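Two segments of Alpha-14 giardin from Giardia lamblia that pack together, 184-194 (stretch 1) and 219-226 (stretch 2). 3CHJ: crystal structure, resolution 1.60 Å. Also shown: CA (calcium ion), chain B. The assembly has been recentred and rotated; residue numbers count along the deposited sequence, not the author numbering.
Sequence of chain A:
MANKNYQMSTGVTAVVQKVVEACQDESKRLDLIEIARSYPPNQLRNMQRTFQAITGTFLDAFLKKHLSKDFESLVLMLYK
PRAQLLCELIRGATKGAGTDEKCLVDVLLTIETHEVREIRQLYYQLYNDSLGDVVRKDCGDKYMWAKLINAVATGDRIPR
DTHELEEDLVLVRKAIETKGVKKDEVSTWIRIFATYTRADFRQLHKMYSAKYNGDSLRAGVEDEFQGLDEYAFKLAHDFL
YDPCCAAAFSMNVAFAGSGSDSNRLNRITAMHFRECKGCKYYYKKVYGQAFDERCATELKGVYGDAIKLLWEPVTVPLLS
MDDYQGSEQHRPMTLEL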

ATOM      1  N   ASP A 184      -8.527  28.931  -2.403  1.00 24.17           N
ATOM      2  CA  ASP A 184      -7.216  29.362  -1.916  1.00 23.58           C
ATOM      3  C   ASP A 184      -6.567  28.289  -1.045  1.00 22.45           C
ATOM      4  O   ASP A 184      -5.384  28.385  -0.706  1.00 23.76           O
ATOM      5  N   GLU A 185      -7.345  27.265  -0.693  1.00 19.93           N
ATOM      6  CA  GLU A 185      -6.868  26.191   0.177  1.00 18.58           C
ATOM      7  C   GLU A 185      -6.306  24.982  -0.578  1.00 17.59           C
ATOM      8  O   GLU A 185      -5.567  24.181   0.003  1.00 16.69           O
ATOM      9  N   VAL A 186      -6.650  24.859  -1.859  1.00 16.96           N
ATOM     10  CA  VAL A 186      -6.218  23.696  -2.654  1.00 16.58           C
ATOM     11  C   VAL A 186      -4.706  23.569  -2.599  1.00 16.60           C
ATOM     12  O   VAL A 186      -4.160  22.503  -2.272  1.00 16.31           O
ATOM     13  N   SER A 187      -4.021  24.675  -2.895  1.00 16.26           N
ATOM     14  CA  SER A 187      -2.570  24.687  -2.895  1.00 16.75           C
ATOM     15  C   SER A 187      -1.941  24.292  -1.559  1.00 15.71           C
ATOM     16  O   SER A 187      -0.935  23.599  -1.539  1.00 15.59           O
ATOM     17  N   THR A 188      -2.522  24.734  -0.445  1.00 14.51           N
ATOM     18  CA  THR A 188      -2.004  24.377   0.883  1.00 14.72           C
ATOM     19  C   THR A 188      -2.034  22.860   1.106  1.00 13.61           C
ATOM     20  O   THR A 188      -1.046  22.239   1.530  1.00 14.40           O
ATOM     21  N   TRP A 189      -3.186  22.272   0.822  1.00 13.32           N
ATOM     22  CA  TRP A 189      -3.338  20.843   1.061  1.00 13.10           C
ATOM     23  C   TRP A 189      -2.396  20.020   0.193  1.00 12.77           C
ATOM     24  O   TRP A 189      -1.802  19.041   0.652  1.00 11.91           O
ATOM     25  N   ILE A 190      -2.282  20.401  -1.074  1.00 12.33           N
ATOM     26  CA  ILE A 190      -1.430  19.647  -1.993  1.00 12.82           C
ATOM     27  C   ILE A 190       0.051  19.825  -1.670  1.00 13.37           C
ATOM     28  O   ILE A 190       0.800  18.868  -1.641  1.00 13.42           O
ATOM     29  N   ARG A 191       0.461  21.060  -1.390  1.00 13.46           N
ATOM     30  CA  ARG A 191       1.852  21.308  -1.069  1.00 13.98           C
ATOM     31  C   ARG A 191       2.295  20.468   0.139  1.00 13.01           C
ATOM     32  O   ARG A 191       3.324  19.798   0.104  1.00 13.10           O
ATOM     33  N   ILE A 192       1.490  20.484   1.202  1.00 12.16           N
ATOM     34  CA  ILE A 192       1.883  19.767   2.405  1.00 12.05           C
ATOM     35  C   ILE A 192       1.868  18.260   2.158  1.00 12.03           C
ATOM     36  O   ILE A 192       2.862  17.558   2.394  1.00 12.70           O
ATOM     37  N   PHE A 193       0.743  17.753   1.671  1.00 12.17           N
ATOM     38  CA  PHE A 193       0.598  16.307   1.627  1.00 11.69           C
ATOM     39  C   PHE A 193       1.334  15.645   0.474  1.00 11.91           C
ATOM     40  O   PHE A 193       1.729  14.463   0.586  1.00 12.91           O
ATOM     41  N   ALA A 194       1.578  16.397  -0.603  1.00 11.98           N
ATOM     42  CA  ALA A 194       2.308  15.823  -1.740  1.00 12.71           C
ATOM     43  C   ALA A 194       3.811  16.060  -1.712  1.00 13.25           C
ATOM     44  O   ALA A 194       4.559  15.257  -2.284  1.00 14.39           O
ATOM     45  N   ALA A 219      -7.480  14.759  12.561  1.00 12.91           N
ATOM     46  CA  ALA A 219      -8.877  15.102  12.809  1.00 13.14           C
ATOM     47  C   ALA A 219      -9.355  16.236  11.892  1.00 13.16           C
ATOM     48  O   ALA A 219     -10.507  16.239  11.455  1.00 14.23           O
ATOM     49  N   GLY A 220      -8.452  17.188  11.603  1.00 13.16           N
ATOM     50  CA  GLY A 220      -8.728  18.277  10.671  1.00 13.12           C
ATOM     51  C   GLY A 220      -8.951  17.771   9.251  1.00 13.33           C
ATOM     52  O   GLY A 220      -9.801  18.274   8.534  1.00 12.87           O
ATOM     53  N   VAL A 221      -8.201  16.745   8.862  1.00 12.46           N
ATOM     54  CA  VAL A 221      -8.410  16.091   7.560  1.00 13.62           C
ATOM     55  C   VAL A 221      -9.814  15.521   7.487  1.00 13.91           C
ATOM     56  O   VAL A 221     -10.520  15.687   6.481  1.00 13.96           O
ATOM     57  N   GLU A 222     -10.239  14.874   8.587  1.00 13.79           N
ATOM     58  CA  GLU A 222     -11.557  14.273   8.647  1.00 15.74           C
ATOM     59  C   GLU A 222     -12.630  15.350   8.516  1.00 15.19           C
ATOM     60  O   GLU A 222     -13.598  15.153   7.803  1.00 16.22           O
ATOM     61  N   ASP A 223     -12.432  16.498   9.166  1.00 15.26           N
ATOM     62  CA  ASP A 223     -13.379  17.614   9.073  1.00 16.12           C
ATOM     63  C   ASP A 223     -13.514  18.078   7.627  1.00 15.76           C
ATOM     64  O   ASP A 223     -14.619  18.316   7.138  1.00 16.89           O
ATOM     65  N   GLU A 224     -12.375  18.176   6.948  1.00 15.03           N
ATOM     66  CA  GLU A 224     -12.292  18.868   5.649  1.00 14.81           C
ATOM     67  C   GLU A 224     -12.807  18.062   4.466  1.00 14.50           C
ATOM     68  O   GLU A 224     -13.381  18.626   3.520  1.00 14.96           O
ATOM     69  N   PHE A 225     -12.562  16.761   4.505  1.00 13.09           N
ATOM     70  CA  PHE A 225     -12.765  15.925   3.332  1.00 12.70           C
ATOM     71  C   PHE A 225     -13.800  14.857   3.573  1.00 12.51           C
ATOM     72  O   PHE A 225     -14.094  14.515   4.711  1.00 13.18           O
ATOM     73  N   GLN A 226     -14.338  14.335   2.476  1.00 12.19           N
ATOM     74  CA  GLN A 226     -15.227  13.185   2.509  1.00 13.02           C
ATOM     75  C   GLN A 226     -14.885  12.203   1.392  1.00 12.09           C
ATOM     76  O   GLN A 226     -14.088  12.513   0.502  1.00 12.46           O
TER

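Packing of segment 184-194 against segment 219-226 in Alpha-14 giardin, with a calcium ion at one end of the contact. The two helices run at 139° to each other, and their axes come no closer than 13.7 Å, so the gap is bridged by long side chains, above all a tryptophan; the nearest CA atoms, those of Trp 189 and Val 221, are still 9.5 Å apart. Together the segments bury 261 Å². Along the first segment, Glu 185 points its CA-to-CB bond toward the second segment, with chi1 m and chi2 t, and delivers OE1 to the calcium at 2.5 Å. Glu 224 answers from the second segment with chi1 t and chi2 p, and binds the metal through both carboxylate oxygens, OE1 and OE2 each 2.5 Å from the ion; four further ligand atoms come from elsewhere in the structure. Glu 185 OE1 and Glu 224 OE2 therefore sit only 3.3 Å apart, a proximity that reflects shared coordination of the cation and not a hydrogen bond. Four residues after Glu 185, its N hydrogen-bonded to Glu 185 O at 3.2 Å, Trp 189 is the centre of the interface, covered over 94 Å² by the second segment. Its CA-to-CB bond points toward that segment, and chi1 m with chi2 at 114° sets the indole in the gap. At the ring edge NE1 donates a hydrogen bond to Glu 224 OE2 (3.0 Å, 152° at the hydrogen), so this one oxygen serves both the indole and the calcium. Over one indole face lies the edge of Phe 225 (chi1 m), with CZ 3.6 Å from Trp 189 CD2; the phenyl plane is inclined at 66° to the five-membered ring, centroid to centroid 4.8 Å, an edge-to-face pair. Phe 225 is the first residue to leave helical geometry after the second helix, yet its CA-to-CB bond still points toward the first segment. Farther round the indole, Trp 189 CZ3 meets Val 221 CG2 at 3.9 Å, and CH2 approaches the backbone O of Gly 220 at 4.4 Å. Phe 193, a turn beyond Trp 189 and also chi1 m, again points toward the second segment and brings CZ to 3.7 Å from Val 221 CG2. Val 221 (chi1 t) directs its CA-to-CB bond sideways, but its CG2 methyl touches the rings of both Trp 189 and Phe 193.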

ATOM      1  CB  ASP A 184      -7.350  30.661  -1.102  1.00 24.06           C
ATOM      2  CG  ASP A 184      -8.165  30.472   0.176  1.00 25.33           C
ATOM      3  OD1 ASP A 184      -9.355  30.116   0.069  1.00 25.03           O
ATOM      4  OD2 ASP A 184      -7.624  30.691   1.291  1.00 28.72           O
ATOM      5  CB  GLU A 185      -7.987  25.751   1.122  1.00 18.21           C
ATOM      6  CG  GLU A 185      -8.451  26.928   2.012  1.00 17.62           C
ATOM      7  CD  GLU A 185      -9.713  26.685   2.810  1.00 19.15           C
ATOM      8  OE1 GLU A 185     -10.337  25.606   2.706  1.00 19.29           O
ATOM      9  OE2 GLU A 185     -10.098  27.612   3.562  1.00 20.04           O
ATOM     10  CB  VAL A 186      -6.685  23.793  -4.127  1.00 16.22           C
ATOM     11  CG1 VAL A 186      -6.079  22.677  -4.964  1.00 16.37           C
ATOM     12  CG2 VAL A 186      -8.202  23.738  -4.206  1.00 17.00           C
ATOM     13  CB  SER A 187      -2.043  26.048  -3.381  1.00 18.35           C
ATOM     14  OG  SER A 187      -2.386  27.072  -2.476  1.00 23.37           O
ATOM     15  CB  THR A 188      -2.848  25.061   1.967  1.00 14.71           C
ATOM     16  OG1 THR A 188      -2.805  26.486   1.755  1.00 16.40           O
ATOM     17  CG2 THR A 188      -2.363  24.720   3.360  1.00 15.53           C
ATOM     18  CB  TRP A 189      -4.767  20.414   0.792  1.00 12.78           C
ATOM     19  CG  TRP A 189      -5.771  20.788   1.865  1.00 14.23           C
ATOM     20  CD1 TRP A 189      -6.812  21.663   1.739  1.00 13.77           C
ATOM     21  CD2 TRP A 189      -5.847  20.261   3.199  1.00 13.66           C
ATOM     22  NE1 TRP A 189      -7.547  21.704   2.906  1.00 13.84           N
ATOM     23  CE2 TRP A 189      -6.951  20.885   3.832  1.00 13.72           C
ATOM     24  CE3 TRP A 189      -5.074  19.342   3.929  1.00 14.56           C
ATOM     25  CZ2 TRP A 189      -7.321  20.590   5.158  1.00 13.97           C
ATOM     26  CZ3 TRP A 189      -5.424  19.054   5.252  1.00 13.65           C
ATOM     27  CH2 TRP A 189      -6.540  19.686   5.857  1.00 14.12           C
ATOM     28  CB  ILE A 190      -1.743  19.982  -3.477  1.00 12.29           C
ATOM     29  CG1 ILE A 190      -3.221  19.710  -3.788  1.00 13.11           C
ATOM     30  CG2 ILE A 190      -0.822  19.202  -4.422  1.00 12.49           C
ATOM     31  CD1 ILE A 190      -3.680  18.255  -3.564  1.00 15.58           C
ATOM     32  CB  ARG A 191       2.090  22.806  -0.834  1.00 14.77           C
ATOM     33  CG  ARG A 191       3.528  23.112  -0.460  1.00 17.17           C
ATOM     34  CD  ARG A 191       3.836  24.613  -0.364  1.00 16.28           C
ATOM     35  NE  ARG A 191       3.080  25.299   0.681  1.00 18.21           N
ATOM     36  CZ  ARG A 191       1.979  26.011   0.473  1.00 18.48           C
ATOM     37  NH1 ARG A 191       1.499  26.148  -0.750  1.00 20.14           N
ATOM     38  NH2 ARG A 191       1.365  26.596   1.491  1.00 19.87           N
ATOM     39  CB  ILE A 192       0.973  20.125   3.582  1.00 11.54           C
ATOM     40  CG1 ILE A 192       1.154  21.619   3.951  1.00 13.23           C
ATOM     41  CG2 ILE A 192       1.308  19.241   4.775  1.00 12.23           C
ATOM     42  CD1 ILE A 192       0.069  22.153   4.885  1.00 15.62           C
ATOM     43  CB  PHE A 193      -0.881  15.912   1.660  1.00 11.36           C
ATOM     44  CG  PHE A 193      -1.497  16.042   3.030  1.00 11.83           C
ATOM     45  CD1 PHE A 193      -1.814  17.302   3.566  1.00 11.63           C
ATOM     46  CD2 PHE A 193      -1.742  14.902   3.808  1.00 11.69           C
ATOM     47  CE1 PHE A 193      -2.354  17.416   4.855  1.00 12.82           C
ATOM     48  CE2 PHE A 193      -2.283  15.023   5.096  1.00 13.87           C
ATOM     49  CZ  PHE A 193      -2.598  16.248   5.608  1.00 12.80           C
ATOM     50  CB  ALA A 194       1.749  16.323  -3.066  1.00 12.57           C
ATOM     51  CB  ALA A 219      -9.073  15.460  14.293  1.00 13.40           C
ATOM     52  CB  VAL A 221      -7.358  14.983   7.306  1.00 13.88           C
ATOM     53  CG1 VAL A 221      -7.810  14.061   6.164  1.00 13.84           C
ATOM     54  CG2 VAL A 221      -6.000  15.615   6.990  1.00 14.51           C
ATOM     55  CB  GLU A 222     -11.732  13.473   9.948  1.00 16.82           C
ATOM     56  CG  GLU A 222     -10.847  12.227  10.020  1.00 22.07           C
ATOM     57  CD  GLU A 222     -10.310  11.867  11.416  1.00 28.03           C
ATOM     58  OE1 GLU A 222     -11.028  12.043  12.443  1.00 28.88           O
ATOM     59  OE2 GLU A 222      -9.141  11.387  11.479  1.00 29.47           O
ATOM     60  CB  ASP A 223     -12.936  18.808   9.925  1.00 16.37           C
ATOM     61  CG  ASP A 223     -13.035  18.549  11.412  1.00 19.80           C
ATOM     62  OD1 ASP A 223     -13.644  17.542  11.825  1.00 22.58           O
ATOM     63  OD2 ASP A 223     -12.491  19.372  12.174  1.00 22.61           O
ATOM     64  CB  GLU A 224     -10.845  19.311   5.373  1.00 15.33           C
ATOM     65  CG  GLU A 224     -10.642  20.093   4.055  1.00 16.15           C
ATOM     66  CD  GLU A 224     -11.067  21.565   4.126  1.00 18.52           C
ATOM     67  OE1 GLU A 224     -12.088  21.892   4.775  1.00 20.54           O
ATOM     68  OE2 GLU A 224     -10.386  22.408   3.516  1.00 17.69           O
ATOM     69  CB  PHE A 225     -11.452  15.247   2.961  1.00 12.21           C
ATOM     70  CG  PHE A 225     -10.352  16.204   2.557  1.00 10.97           C
ATOM     71  CD1 PHE A 225     -10.403  16.839   1.319  1.00 12.00           C
ATOM     72  CD2 PHE A 225      -9.274  16.466   3.402  1.00  9.98           C
ATOM     73  CE1 PHE A 225      -9.371  17.727   0.913  1.00 12.75           C
ATOM     74  CE2 PHE A 225      -8.242  17.351   3.010  1.00 12.21           C
ATOM     75  CZ  PHE A 225      -8.308  17.987   1.757  1.00 11.91           C
ATOM     76  CB  GLN A 226     -16.703  13.617   2.420  1.00 13.57           C
ATOM     77  CG  GLN A 226     -17.092  14.121   1.038  1.00 14.94           C
ATOM     78  CD  GLN A 226     -18.541  14.538   1.011  1.00 16.91           C
ATOM     79  OE1 GLN A 226     -18.905  15.559   1.603  1.00 19.07           O
ATOM     80  NE2 GLN A 226     -19.382  13.731   0.365  1.00 19.45           N
TER
HETATM   81 CA    CA B 338     -11.663  24.324   4.405  1.00 19.50          CA